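PDB 4O82: phosphoribosylaminoimidazole-succinocarboxamide synthase from Pyrococcus horikoshii, which catalyses the ATP-dependent joining of L-aspartate to carboxyaminoimidazole ribonucleotide, a step of de novo purine biosynthesis. Local coordinates for residues L48-S53 / N76-E81; P87-V92 / Y120-E125; F174-G179 / I186-E191. All coordinates share one frame; numbering follows the deposited sequence.

Interaction 1: residues L48-S53 / N76-E81. With ADP (adenosine-5'-diphosphate), chain J.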
loop_
_atom_site.group_PDB
_atom_site.type_symbol
_atom_site.label_atom_id
_atom_site.label_comp_id
_atom_site.label_asym_id
_atom_site.label_seq_id
_atom_site.Cartn_x
_atom_site.Cartn_y
_atom_site.Cartn_z
ATOM N N LEU A 48 -10.048 -7.592 23.719
ATOM C CA LEU A 48 -9.509 -7.812 22.369
ATOM C C LEU A 48 -9.561 -6.534 21.538
ATOM O O LEU A 48 -8.572 -6.167 20.881
ATOM C CB LEU A 48 -10.216 -8.974 21.664
ATOM C CG LEU A 48 -9.902 -10.399 22.136
ATOM C CD1 LEU A 48 -10.996 -11.353 21.700
ATOM C CD2 LEU A 48 -8.548 -10.897 21.651
ATOM N N ASN A 49 -10.692 -5.836 21.629
ATOM C CA ASN A 49 -10.954 -4.612 20.858
ATOM C C ASN A 49 -10.080 -3.462 21.275
ATOM O O ASN A 49 -9.576 -2.714 20.438
ATOM C CB ASN A 49 -12.420 -4.191 21.017
ATOM C CG ASN A 49 -13.331 -4.925 20.105
ATOM O OD1 ASN A 49 -12.894 -5.738 19.283
ATOM N ND2 ASN A 49 -14.614 -4.653 20.224
ATOM N N ALA A 50 -9.936 -3.309 22.587
ATOM C CA ALA A 50 -9.037 -2.320 23.161
ATOM C C ALA A 50 -7.624 -2.564 22.642
ATOM O O ALA A 50 -7.024 -1.672 22.060
ATOM C CB ALA A 50 -9.076 -2.366 24.692
ATOM N N GLN A 51 -7.129 -3.787 22.822
ATOM C CA GLN A 51 -5.765 -4.151 22.432
ATOM C C GLN A 51 -5.525 -3.954 20.947
ATOM O O GLN A 51 -4.475 -3.437 20.551
ATOM C CB GLN A 51 -5.427 -5.592 22.842
ATOM C CG GLN A 51 -5.513 -5.836 24.339
ATOM C CD GLN A 51 -4.555 -4.960 25.125
ATOM O OE1 GLN A 51 -3.358 -4.936 24.853
ATOM N NE2 GLN A 51 -5.086 -4.214 26.083
ATOM N N LEU A 52 -6.509 -4.338 20.132
ATOM C CA LEU A 52 -6.389 -4.146 18.698
ATOM C C LEU A 52 -6.387 -2.642 18.372
ATOM O O LEU A 52 -5.628 -2.201 17.527
ATOM C CB LEU A 52 -7.469 -4.916 17.930
ATOM C CG LEU A 52 -7.300 -6.437 17.986
ATOM C CD1 LEU A 52 -8.543 -7.193 17.537
ATOM C CD2 LEU A 52 -6.069 -6.912 17.222
ATOM N N SER A 53 -7.214 -1.867 19.062
ATOM C CA SER A 53 -7.191 -0.415 18.900
ATOM C C SER A 53 -5.822 0.170 19.178
ATOM O O SER A 53 -5.351 0.987 18.384
ATOM C CB SER A 53 -8.228 0.286 19.766
ATOM O OG SER A 53 -9.503 0.153 19.225
ATOM N N ASN A 76 -8.745 -3.194 29.160
ATOM C CA ASN A 76 -9.817 -2.754 28.268
ATOM C C ASN A 76 -10.086 -1.235 28.310
ATOM O O ASN A 76 -11.184 -0.774 27.975
ATOM C CB ASN A 76 -11.087 -3.549 28.558
ATOM C CG ASN A 76 -11.709 -3.179 29.884
ATOM O OD1 ASN A 76 -10.999 -2.862 30.842
ATOM N ND2 ASN A 76 -13.041 -3.200 29.945
ATOM N N ARG A 77 -9.077 -0.465 28.711
ATOM C CA ARG A 77 -9.246 0.970 28.895
ATOM C C ARG A 77 -8.166 1.741 28.180
ATOM O O ARG A 77 -6.973 1.503 28.390
ATOM C CB ARG A 77 -9.235 1.350 30.379
ATOM C CG ARG A 77 -10.541 1.133 31.110
ATOM C CD ARG A 77 -10.481 1.703 32.518
ATOM N NE ARG A 77 -11.785 1.619 33.187
ATOM C CZ ARG A 77 -12.206 2.457 34.128
ATOM N NH1 ARG A 77 -11.431 3.454 34.533
ATOM N NH2 ARG A 77 -13.406 2.302 34.665
ATOM N N LEU A 78 -8.576 2.668 27.322
ATOM C CA LEU A 78 -7.601 3.549 26.690
ATOM C C LEU A 78 -7.759 4.973 27.190
ATOM O O LEU A 78 -8.868 5.433 27.470
ATOM C CB LEU A 78 -7.680 3.472 25.151
ATOM C CG LEU A 78 -7.619 2.109 24.421
ATOM C CD1 LEU A 78 -7.241 2.300 22.959
ATOM C CD2 LEU A 78 -6.655 1.128 25.062
ATOM N N ILE A 79 -6.636 5.662 27.314
ATOM C CA ILE A 79 -6.657 7.068 27.637
ATOM C C ILE A 79 -6.521 7.815 26.320
ATOM O O ILE A 79 -5.573 7.589 25.565
ATOM C CB ILE A 79 -5.518 7.437 28.615
ATOM N N VAL A 80 -7.481 8.688 26.037
ATOM C CA VAL A 80 -7.519 9.395 24.766
ATOM C C VAL A 80 -7.710 10.898 24.969
ATOM O O VAL A 80 -8.291 11.328 25.962
ATOM C CB VAL A 80 -8.592 8.834 23.791
ATOM C CG1 VAL A 80 -8.360 7.348 23.527
ATOM C CG2 VAL A 80 -10.007 9.071 24.310
ATOM N N GLU A 81 -7.192 11.675 24.024
ATOM C CA GLU A 81 -7.365 13.118 23.996
ATOM C C GLU A 81 -8.819 13.432 23.703
ATOM O O GLU A 81 -9.400 12.834 22.802
ATOM C CB GLU A 81 -6.469 13.725 22.910
ATOM C CG GLU A 81 -6.497 15.250 22.860
ATOM C CD GLU A 81 -5.551 15.835 21.821
ATOM O OE1 GLU A 81 -5.201 15.128 20.843
ATOM O OE2 GLU A 81 -5.164 17.015 21.981
HETATM P PB ADP J . -22.001 5.194 20.323
HETATM O O1B ADP J . -21.630 5.203 18.858
HETATM O O2B ADP J . -23.385 4.654 20.633
HETATM O O3B ADP J . -21.607 6.472 21.007
HETATM P PA ADP J . -19.581 4.060 21.521
HETATM O O1A ADP J . -19.551 3.061 22.651
HETATM O O2A ADP J . -18.727 3.831 20.300
HETATM O O3A ADP J . -21.133 4.040 21.064
HETATM O "O5'" ADP J . -19.274 5.513 22.141
HETATM C "C5'" ADP J . -18.147 6.309 21.779
HETATM C "C4'" ADP J . -18.612 7.744 21.586
HETATM O "O4'" ADP J . -17.598 8.691 21.950
HETATM C "C3'" ADP J . -18.922 8.021 20.131
HETATM O "O3'" ADP J . -19.971 8.984 20.141
HETATM C "C2'" ADP J . -17.681 8.692 19.601
HETATM O "O2'" ADP J . -17.946 9.585 18.525
HETATM C "C1'" ADP J . -17.209 9.460 20.812
HETATM N N9 ADP J . -15.743 9.600 20.798
HETATM C C8 ADP J . -14.852 8.680 20.404
HETATM N N7 ADP J . -13.597 9.151 20.538
HETATM C C5 ADP J . -13.687 10.396 21.053
HETATM C C6 ADP J . -12.760 11.480 21.446
HETATM N N6 ADP J . -11.433 11.330 21.332
HETATM N N1 ADP J . -13.277 12.637 21.917
HETATM C C2 ADP J . -14.603 12.834 22.054
HETATM N N3 ADP J . -15.502 11.891 21.709
HETATM C C4 ADP J . -15.112 10.689 21.209
#
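Ala50 and Ser53 of helix 45-62 rest on Asn76, just before strand 77-81, and on Leu78 within it. This is helix-on-sheet packing in the part of the SAICAR synthetase fold built on a four-stranded antiparallel sheet. The helix segment and the strand segment cross at 39°, with their axes 8.7 Å apart. No hydrogen bond links the two segments. They meet by van der Waals contact, and Gln51 NE2 bonds to Gly75 O just beyond.

Leu78 can be followed outward from the strand. Its CB points to the helix. CG then lies anti to the carbonyl carbon (chi1 -52°), which sends both methyls at the helix surface. CD1 meets CB of Ser53 at 3.9 Å. CD2 lies 4.3 Å from CB of Ala50. Both methyls, CD1 and CD2, lie about 4.1 Å from O of Ala50.

Ala50 makes the closer approach at the strand entrance. Its CB sits 3.7 Å from CA of Asn76, so a methyl bears directly on backbone. The Asn76 amide turns away from the helix, and its ND2 bonds to the carbonyl of Phe27 on strand 22-27. The Phe27 side chain also touches Ala50 and Ser53 and covers this seam from the neighbouring strand.

The far end of the strand serves the nucleotide. O of Glu81 accepts a hydrogen bond from N6 of ADP at 2.9 Å, and Leu83 N is also bonded to the nucleotide.

The hydroxyl of Ser53 is held on two sides. It receives a bond from Ile192 N and donates to O of Asn49 at 3.1 Å. That carbonyl also accepts from Ser53 N, and the two donors come from opposite faces of its plane.

Interaction 2: residues P87-V92 / Y120-E125. With CD (cadmium ion), chain F; AMP (adenosine monophosphate), chain I; ADP (adenosine-5'-diphosphate), chain J.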
loop_
_atom_site.group_PDB
_atom_site.type_symbol
_atom_site.label_atom_id
_atom_site.label_comp_id
_atom_site.label_asym_id
_atom_site.label_seq_id
_atom_site.Cartn_x
_atom_site.Cartn_y
_atom_site.Cartn_z
ATOM N N PRO A 87 -19.408 15.181 13.098
ATOM C CA PRO A 87 -20.618 14.356 13.186
ATOM C C PRO A 87 -20.702 13.377 12.002
ATOM O O PRO A 87 -21.721 13.283 11.327
ATOM C CB PRO A 87 -21.751 15.386 13.175
ATOM C CG PRO A 87 -21.177 16.572 12.438
ATOM C CD PRO A 87 -19.702 16.577 12.720
ATOM N N LEU A 88 -19.605 12.641 11.802
ATOM C CA LEU A 88 -19.380 11.811 10.632
ATOM C C LEU A 88 -18.915 10.395 10.968
ATOM O O LEU A 88 -18.167 10.183 11.933
ATOM C CB LEU A 88 -18.312 12.447 9.742
ATOM C CG LEU A 88 -18.534 13.829 9.108
ATOM C CD1 LEU A 88 -17.260 14.271 8.414
ATOM C CD2 LEU A 88 -19.721 13.821 8.137
ATOM N N GLU A 89 -19.385 9.446 10.165
ATOM C CA GLU A 89 -18.705 8.164 9.956
ATOM C C GLU A 89 -18.044 8.263 8.612
ATOM O O GLU A 89 -18.714 8.547 7.609
ATOM C CB GLU A 89 -19.684 7.006 9.871
ATOM C CG GLU A 89 -20.480 6.746 11.122
ATOM C CD GLU A 89 -21.538 5.686 10.894
ATOM O OE1 GLU A 89 -21.798 5.337 9.709
ATOM O OE2 GLU A 89 -22.110 5.212 11.901
ATOM N N VAL A 90 -16.730 8.044 8.591
ATOM C CA VAL A 90 -15.961 8.092 7.358
ATOM C C VAL A 90 -15.609 6.656 7.006
ATOM O O VAL A 90 -14.809 6.004 7.696
ATOM C CB VAL A 90 -14.719 8.989 7.505
ATOM C CG1 VAL A 90 -13.900 9.001 6.227
ATOM C CG2 VAL A 90 -15.127 10.410 7.927
ATOM N N VAL A 91 -16.233 6.163 5.940
ATOM C CA VAL A 91 -16.079 4.782 5.536
ATOM C C VAL A 91 -15.164 4.648 4.327
ATOM O O VAL A 91 -15.352 5.330 3.330
ATOM C CB VAL A 91 -17.458 4.082 5.320
ATOM C CG1 VAL A 91 -17.281 2.640 4.869
ATOM C CG2 VAL A 91 -18.286 4.103 6.618
ATOM N N VAL A 92 -14.155 3.782 4.439
ATOM C CA VAL A 92 -13.271 3.463 3.329
ATOM C C VAL A 92 -13.434 1.995 2.955
ATOM O O VAL A 92 -13.455 1.127 3.839
ATOM C CB VAL A 92 -11.772 3.703 3.638
ATOM C CG1 VAL A 92 -10.950 3.519 2.361
ATOM C CG2 VAL A 92 -11.538 5.080 4.234
ATOM N N TYR A 120 -21.028 9.486 6.051
ATOM C CA TYR A 120 -22.332 9.280 6.603
ATOM C C TYR A 120 -22.524 10.263 7.720
ATOM O O TYR A 120 -21.583 10.533 8.487
ATOM C CB TYR A 120 -22.452 7.882 7.180
ATOM C CG TYR A 120 -22.442 6.809 6.146
ATOM C CD1 TYR A 120 -23.633 6.283 5.663
ATOM C CD2 TYR A 120 -21.223 6.324 5.630
ATOM C CE1 TYR A 120 -23.620 5.277 4.696
ATOM C CE2 TYR A 120 -21.201 5.330 4.662
ATOM C CZ TYR A 120 -22.398 4.802 4.218
ATOM O OH TYR A 120 -22.379 3.857 3.254
ATOM N N TYR A 121 -23.749 10.769 7.833
ATOM C CA TYR A 121 -24.124 11.670 8.913
ATOM C C TYR A 121 -24.393 10.864 10.197
ATOM O O TYR A 121 -25.269 10.000 10.242
ATOM C CB TYR A 121 -25.328 12.519 8.497
ATOM C CG TYR A 121 -25.932 13.390 9.578
ATOM C CD1 TYR A 121 -25.136 14.029 10.543
ATOM C CD2 TYR A 121 -27.303 13.608 9.609
ATOM C CE1 TYR A 121 -25.702 14.831 11.520
ATOM C CE2 TYR A 121 -27.875 14.412 10.572
ATOM C CZ TYR A 121 -27.073 15.023 11.520
ATOM O OH TYR A 121 -27.658 15.813 12.470
ATOM N N LYS A 122 -23.607 11.137 11.235
ATOM C CA LYS A 122 -23.765 10.424 12.497
ATOM C C LYS A 122 -25.036 10.904 13.181
ATOM O O LYS A 122 -25.078 12.026 13.687
ATOM C CB LYS A 122 -22.536 10.624 13.377
ATOM C CG LYS A 122 -22.117 9.375 14.140
ATOM C CD LYS A 122 -20.878 9.640 14.999
ATOM C CE LYS A 122 -20.890 8.793 16.260
ATOM N NZ LYS A 122 -20.975 7.341 15.936
ATOM N N ASN A 123 -26.078 10.062 13.158
ATOM C CA ASN A 123 -27.402 10.419 13.653
ATOM C C ASN A 123 -28.254 9.176 13.638
ATOM O O ASN A 123 -28.720 8.773 12.580
ATOM C CB ASN A 123 -28.025 11.525 12.768
ATOM C CG ASN A 123 -29.415 11.980 13.238
ATOM O OD1 ASN A 123 -30.399 11.209 13.257
ATOM N ND2 ASN A 123 -29.508 13.259 13.568
ATOM N N ASP A 124 -28.476 8.589 14.818
ATOM C CA ASP A 124 -29.169 7.306 14.963
ATOM C C ASP A 124 -30.634 7.393 14.567
ATOM O O ASP A 124 -31.211 6.424 14.057
ATOM C CB ASP A 124 -29.065 6.812 16.418
ATOM N N GLU A 125 -31.237 8.551 14.803
ATOM C CA GLU A 125 -32.649 8.756 14.484
ATOM C C GLU A 125 -32.915 8.685 12.989
ATOM O O GLU A 125 -33.956 8.193 12.557
ATOM C CB GLU A 125 -33.149 10.088 15.049
ATOM C CG GLU A 125 -34.638 10.092 15.375
HETATM CD CD CD F . -22.848 3.406 9.547
HETATM P P AMP I . -21.785 -1.076 5.709
HETATM O O1P AMP I . -22.071 0.343 5.265
HETATM O O2P AMP I . -21.630 -2.087 4.598
HETATM O O3P AMP I . -22.671 -1.655 6.782
HETATM O "O5'" AMP I . -20.389 -0.898 6.544
HETATM C "C5'" AMP I . -19.089 -0.557 6.022
HETATM C "C4'" AMP I . -17.985 -0.679 7.086
HETATM O "O4'" AMP I . -18.107 0.360 8.050
HETATM C "C3'" AMP I . -17.977 -1.969 7.912
HETATM O "O3'" AMP I . -16.625 -2.276 8.218
HETATM C "C2'" AMP I . -18.662 -1.627 9.211
HETATM O "O2'" AMP I . -18.212 -2.436 10.312
HETATM C "C1'" AMP I . -18.272 -0.165 9.368
HETATM N N9 AMP I . -19.333 0.597 10.052
HETATM C C8 AMP I . -20.300 1.314 9.453
HETATM N N7 AMP I . -21.099 1.908 10.376
HETATM C C5 AMP I . -20.652 1.566 11.590
HETATM C C6 AMP I . -21.035 1.836 12.994
HETATM N N6 AMP I . -22.106 2.617 13.291
HETATM N N1 AMP I . -20.268 1.276 13.967
HETATM C C2 AMP I . -19.202 0.504 13.702
HETATM N N3 AMP I . -18.806 0.218 12.449
HETATM C C4 AMP I . -19.473 0.708 11.374
HETATM P PB ADP J . -22.001 5.194 20.323
HETATM O O1B ADP J . -21.630 5.203 18.858
HETATM O O2B ADP J . -23.385 4.654 20.633
HETATM O O3B ADP J . -21.607 6.472 21.007
HETATM P PA ADP J . -19.581 4.060 21.521
HETATM O O1A ADP J . -19.551 3.061 22.651
HETATM O O2A ADP J . -18.727 3.831 20.300
HETATM O O3A ADP J . -21.133 4.040 21.064
HETATM O "O5'" ADP J . -19.274 5.513 22.141
HETATM C "C5'" ADP J . -18.147 6.309 21.779
HETATM C "C4'" ADP J . -18.612 7.744 21.586
HETATM O "O4'" ADP J . -17.598 8.691 21.950
HETATM C "C3'" ADP J . -18.922 8.021 20.131
HETATM O "O3'" ADP J . -19.971 8.984 20.141
HETATM C "C2'" ADP J . -17.681 8.692 19.601
HETATM O "O2'" ADP J . -17.946 9.585 18.525
HETATM C "C1'" ADP J . -17.209 9.460 20.812
HETATM N N9 ADP J . -15.743 9.600 20.798
HETATM C C8 ADP J . -14.852 8.680 20.404
HETATM N N7 ADP J . -13.597 9.151 20.538
HETATM C C5 ADP J . -13.687 10.396 21.053
HETATM C C6 ADP J . -12.760 11.480 21.446
HETATM N N6 ADP J . -11.433 11.330 21.332
HETATM N N1 ADP J . -13.277 12.637 21.917
HETATM C C2 ADP J . -14.603 12.834 22.054
HETATM N N3 ADP J . -15.502 11.891 21.709
HETATM C C4 ADP J . -15.112 10.689 21.209
#
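Glu89 and Tyr120 face each other as an antiparallel hydrogen-bonded pair. Tyr120 N gives to Glu89 O at 2.9 Å, and Glu89 N gives to Tyr120 O at 3.0 Å. The Tyr120 carbonyl O also receives a CA-H...O contact from Leu88 CA. Two residues along, past the non-hydrogen-bonded pair Leu88 and Tyr121, Lys122 N donates to Pro87 O at 2.9 Å. This nitrogen stands well above the carbonyl plane, about 48° out of it, where strand 111-121 has ended.

The Glu89 side chain runs extended to the bound ligands. OE1 binds a cadmium ion at 2.2 Å, and N7 of AMP also binds this ion, at 2.5 Å. OE2 lies 2.9 Å from N6 of AMP. The carboxylate oxygens thus serve the N7 and N6 side of the adenine, OE1 through the metal.

Val91 CG2 packs obliquely on the Tyr120 ring, 3.7 Å from CE2. The phenol oxygen bonds to Glu118. Lys122 bends at its outer torsions toward ADP, and its NZ is paired with Glu177.

AMP is also held by Arg93, Ser99 and Arg198. The paired strands therefore form a wall of a nucleotide pocket, probably the site for the ribonucleotide substrate.

Interaction 3: residues F174-G179 / I186-E191. With AMP (adenosine monophosphate), chain I; ADP (adenosine-5'-diphosphate), chain J.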
loop_
_atom_site.group_PDB
_atom_site.type_symbol
_atom_site.label_atom_id
_atom_site.label_comp_id
_atom_site.label_asym_id
_atom_site.label_seq_id
_atom_site.Cartn_x
_atom_site.Cartn_y
_atom_site.Cartn_z
ATOM N N PHE A 174 -13.953 -0.328 6.354
ATOM C CA PHE A 174 -13.895 0.082 7.745
ATOM C C PHE A 174 -14.433 1.498 7.945
ATOM O O PHE A 174 -14.541 2.249 6.985
ATOM C CB PHE A 174 -12.476 -0.094 8.331
ATOM C CG PHE A 174 -11.441 0.815 7.749
ATOM C CD1 PHE A 174 -10.927 1.856 8.499
ATOM C CD2 PHE A 174 -10.962 0.620 6.461
ATOM C CE1 PHE A 174 -9.956 2.707 7.972
ATOM C CE2 PHE A 174 -10.016 1.476 5.933
ATOM C CZ PHE A 174 -9.513 2.525 6.683
ATOM N N LYS A 175 -14.787 1.836 9.188
ATOM C CA LYS A 175 -15.364 3.138 9.526
ATOM C C LYS A 175 -14.424 3.882 10.467
ATOM O O LYS A 175 -13.916 3.309 11.397
ATOM C CB LYS A 175 -16.734 3.008 10.209
ATOM C CG LYS A 175 -17.290 4.333 10.749
ATOM C CD LYS A 175 -17.961 4.279 12.124
ATOM C CE LYS A 175 -17.210 3.520 13.207
ATOM N NZ LYS A 175 -17.213 4.256 14.492
ATOM N N LEU A 176 -14.216 5.165 10.209
ATOM C CA LEU A 176 -13.399 5.994 11.092
ATOM C C LEU A 176 -14.204 7.191 11.543
ATOM O O LEU A 176 -15.208 7.562 10.913
ATOM C CB LEU A 176 -12.127 6.478 10.385
ATOM C CG LEU A 176 -11.110 5.499 9.804
ATOM C CD1 LEU A 176 -10.131 6.266 8.922
ATOM C CD2 LEU A 176 -10.387 4.724 10.915
ATOM N N GLU A 177 -13.764 7.768 12.650
ATOM C CA GLU A 177 -14.298 8.995 13.168
ATOM C C GLU A 177 -13.123 9.928 13.457
ATOM O O GLU A 177 -12.005 9.462 13.743
ATOM C CB GLU A 177 -15.139 8.736 14.429
ATOM C CG GLU A 177 -16.184 7.639 14.202
ATOM C CD GLU A 177 -17.255 7.553 15.276
ATOM O OE1 GLU A 177 -17.307 8.405 16.197
ATOM O OE2 GLU A 177 -18.063 6.611 15.186
ATOM N N PHE A 178 -13.418 11.230 13.364
ATOM C CA PHE A 178 -12.443 12.310 13.466
ATOM C C PHE A 178 -12.981 13.441 14.328
ATOM O O PHE A 178 -14.196 13.641 14.430
ATOM C CB PHE A 178 -12.122 12.878 12.068
ATOM C CG PHE A 178 -11.340 11.938 11.180
ATOM C CD1 PHE A 178 -9.942 11.920 11.220
ATOM C CD2 PHE A 178 -11.998 11.078 10.287
ATOM C CE1 PHE A 178 -9.221 11.091 10.387
ATOM C CE2 PHE A 178 -11.266 10.227 9.451
ATOM C CZ PHE A 178 -9.875 10.236 9.509
ATOM N N GLY A 179 -12.065 14.181 14.928
ATOM C CA GLY A 179 -12.385 15.388 15.671
ATOM C C GLY A 179 -11.283 16.448 15.627
ATOM O O GLY A 179 -10.202 16.249 15.034
ATOM N N ILE A 186 -7.091 18.246 12.718
ATOM C CA ILE A 186 -7.991 17.097 12.539
ATOM C C ILE A 186 -7.319 15.824 13.041
ATOM O O ILE A 186 -6.227 15.487 12.595
ATOM C CB ILE A 186 -8.460 16.990 11.074
ATOM C CG1 ILE A 186 -9.382 18.182 10.784
ATOM C CG2 ILE A 186 -9.150 15.642 10.795
ATOM C CD1 ILE A 186 -9.628 18.482 9.330
ATOM N N VAL A 187 -7.978 15.148 13.983
ATOM C CA VAL A 187 -7.380 14.035 14.717
ATOM C C VAL A 187 -8.247 12.774 14.636
ATOM O O VAL A 187 -9.432 12.811 14.938
ATOM C CB VAL A 187 -7.152 14.405 16.212
ATOM C CG1 VAL A 187 -6.530 13.241 16.982
ATOM C CG2 VAL A 187 -6.262 15.630 16.336
ATOM N N LEU A 188 -7.641 11.668 14.212
ATOM C CA LEU A 188 -8.290 10.349 14.188
ATOM C C LEU A 188 -8.678 9.878 15.597
ATOM O O LEU A 188 -7.882 9.904 16.512
ATOM C CB LEU A 188 -7.373 9.325 13.502
ATOM C CG LEU A 188 -7.956 7.930 13.250
ATOM C CD1 LEU A 188 -9.174 8.052 12.343
ATOM C CD2 LEU A 188 -6.898 6.996 12.660
ATOM N N ALA A 189 -9.920 9.451 15.750
ATOM C CA ALA A 189 -10.486 9.152 17.052
ATOM C C ALA A 189 -11.175 7.792 17.104
ATOM O O ALA A 189 -10.876 6.898 16.329
ATOM C CB ALA A 189 -11.480 10.241 17.425
ATOM N N ASP A 190 -12.115 7.682 18.034
ATOM C CA ASP A 190 -12.897 6.481 18.290
ATOM C C ASP A 190 -12.059 5.210 18.418
ATOM O O ASP A 190 -11.057 5.189 19.164
ATOM C CB ASP A 190 -13.991 6.318 17.234
ATOM C CG ASP A 190 -15.134 5.524 17.733
ATOM O OD1 ASP A 190 -15.467 4.486 17.112
ATOM O OD2 ASP A 190 -15.703 5.927 18.757
ATOM N N GLU A 191 -12.461 4.155 17.701
ATOM C CA GLU A 191 -11.770 2.859 17.820
ATOM C C GLU A 191 -11.409 2.289 16.473
ATOM O O GLU A 191 -11.961 2.696 15.458
ATOM C CB GLU A 191 -12.603 1.841 18.602
ATOM C CG GLU A 191 -13.711 1.199 17.785
ATOM C CD GLU A 191 -14.597 0.276 18.597
ATOM O OE1 GLU A 191 -14.217 -0.893 18.832
ATOM O OE2 GLU A 191 -15.690 0.728 18.981
HETATM P P AMP I . -21.785 -1.076 5.709
HETATM O O1P AMP I . -22.071 0.343 5.265
HETATM O O2P AMP I . -21.630 -2.087 4.598
HETATM O O3P AMP I . -22.671 -1.655 6.782
HETATM O "O5'" AMP I . -20.389 -0.898 6.544
HETATM C "C5'" AMP I . -19.089 -0.557 6.022
HETATM C "C4'" AMP I . -17.985 -0.679 7.086
HETATM O "O4'" AMP I . -18.107 0.360 8.050
HETATM C "C3'" AMP I . -17.977 -1.969 7.912
HETATM O "O3'" AMP I . -16.625 -2.276 8.218
HETATM C "C2'" AMP I . -18.662 -1.627 9.211
HETATM O "O2'" AMP I . -18.212 -2.436 10.312
HETATM C "C1'" AMP I . -18.272 -0.165 9.368
HETATM N N9 AMP I . -19.333 0.597 10.052
HETATM C C8 AMP I . -20.300 1.314 9.453
HETATM N N7 AMP I . -21.099 1.908 10.376
HETATM C C5 AMP I . -20.652 1.566 11.590
HETATM C C6 AMP I . -21.035 1.836 12.994
HETATM N N6 AMP I . -22.106 2.617 13.291
HETATM N N1 AMP I . -20.268 1.276 13.967
HETATM C C2 AMP I . -19.202 0.504 13.702
HETATM N N3 AMP I . -18.806 0.218 12.449
HETATM C C4 AMP I . -19.473 0.708 11.374
HETATM P PB ADP J . -22.001 5.194 20.323
HETATM O O1B ADP J . -21.630 5.203 18.858
HETATM O O2B ADP J . -23.385 4.654 20.633
HETATM O O3B ADP J . -21.607 6.472 21.007
HETATM P PA ADP J . -19.581 4.060 21.521
HETATM O O1A ADP J . -19.551 3.061 22.651
HETATM O O2A ADP J . -18.727 3.831 20.300
HETATM O O3A ADP J . -21.133 4.040 21.064
HETATM O "O5'" ADP J . -19.274 5.513 22.141
HETATM C "C5'" ADP J . -18.147 6.309 21.779
HETATM C "C4'" ADP J . -18.612 7.744 21.586
HETATM O "O4'" ADP J . -17.598 8.691 21.950
HETATM C "C3'" ADP J . -18.922 8.021 20.131
HETATM O "O3'" ADP J . -19.971 8.984 20.141
HETATM C "C2'" ADP J . -17.681 8.692 19.601
HETATM O "O2'" ADP J . -17.946 9.585 18.525
HETATM C "C1'" ADP J . -17.209 9.460 20.812
HETATM N N9 ADP J . -15.743 9.600 20.798
HETATM C C8 ADP J . -14.852 8.680 20.404
HETATM N N7 ADP J . -13.597 9.151 20.538
HETATM C C5 ADP J . -13.687 10.396 21.053
HETATM C C6 ADP J . -12.760 11.480 21.446
HETATM N N6 ADP J . -11.433 11.330 21.332
HETATM N N1 ADP J . -13.277 12.637 21.917
HETATM C C2 ADP J . -14.603 12.834 22.054
HETATM N N3 ADP J . -15.502 11.891 21.709
HETATM C C4 ADP J . -15.112 10.689 21.209
#
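Glu177 and Asp190 lay their carboxylates over one another beside the ADP ribose, the two planes only 2° apart. OE1 of Glu177 accepts a hydrogen bond from O2' of ADP at 2.7 Å. The main chain of Asp190 serves the base: its N donates to N7 of ADP at 3.3 Å. A positive phi of 49° accompanies this turn of the backbone out of the strand.

Two acids this close would probably repel each other. Lys175 probably offsets this. Its NZ forms a salt bridge to OE2 of Glu177 at 2.6 Å and a weaker one to OD1 of Asp190 at 3.2 Å. Lys122 NZ also pairs with Glu177 OE2. The Lys175 chain starts with CG anti to the backbone N (chi1 172°) and bends at each later torsion. On the way its methylenes pass the AMP adenine, with CE 3.6 Å from C2 of AMP.

Behind these groups lies the strand pairing. Ala189 N donates to Glu177 O, and Gly179 and Val187 exchange two bonds as a hydrogen-bonded pair. This pairing brings Glu177 and Asp190 side by side.

Farther out is an apolar layer. CD1 of Leu188 sits over one face of the Phe178 ring, 3.9 Å from its centroid, in a CH-pi contact. The same methyl touches CD2 of Leu176 at 3.8 Å. Phe57 and Leu60 of helix 45-62 also lie against Leu188, and Ile152 of helix 143-165 against Phe178.

The whole is an antiparallel beta hairpin, strands 169-180 and 186-188, whose polar residues line the ADP site, consistent with the ATP-binding site.

How the interactions relate
The three contacts follow one another along the chain. Interaction 1 lies where helix 45-62 meets the four-stranded sheet. Interactions 2 and 3 belong to the six-stranded sheet, where strands 84-93 and 169-180 are neighbours. There Val90 and Val92 probably bond to Leu176 and Phe174, and Glu89 packs on Lys175. The centres of interactions 2 and 3 are about 11 Å apart. The centre of interaction 1 is about 13 Å from that of interaction 3, which it touches through Ser53 and Glu191, and about 21 Å from that of interaction 2, which it does not touch. Both sheets thus contribute to the ADP site, and the six-stranded sheet also to the AMP site.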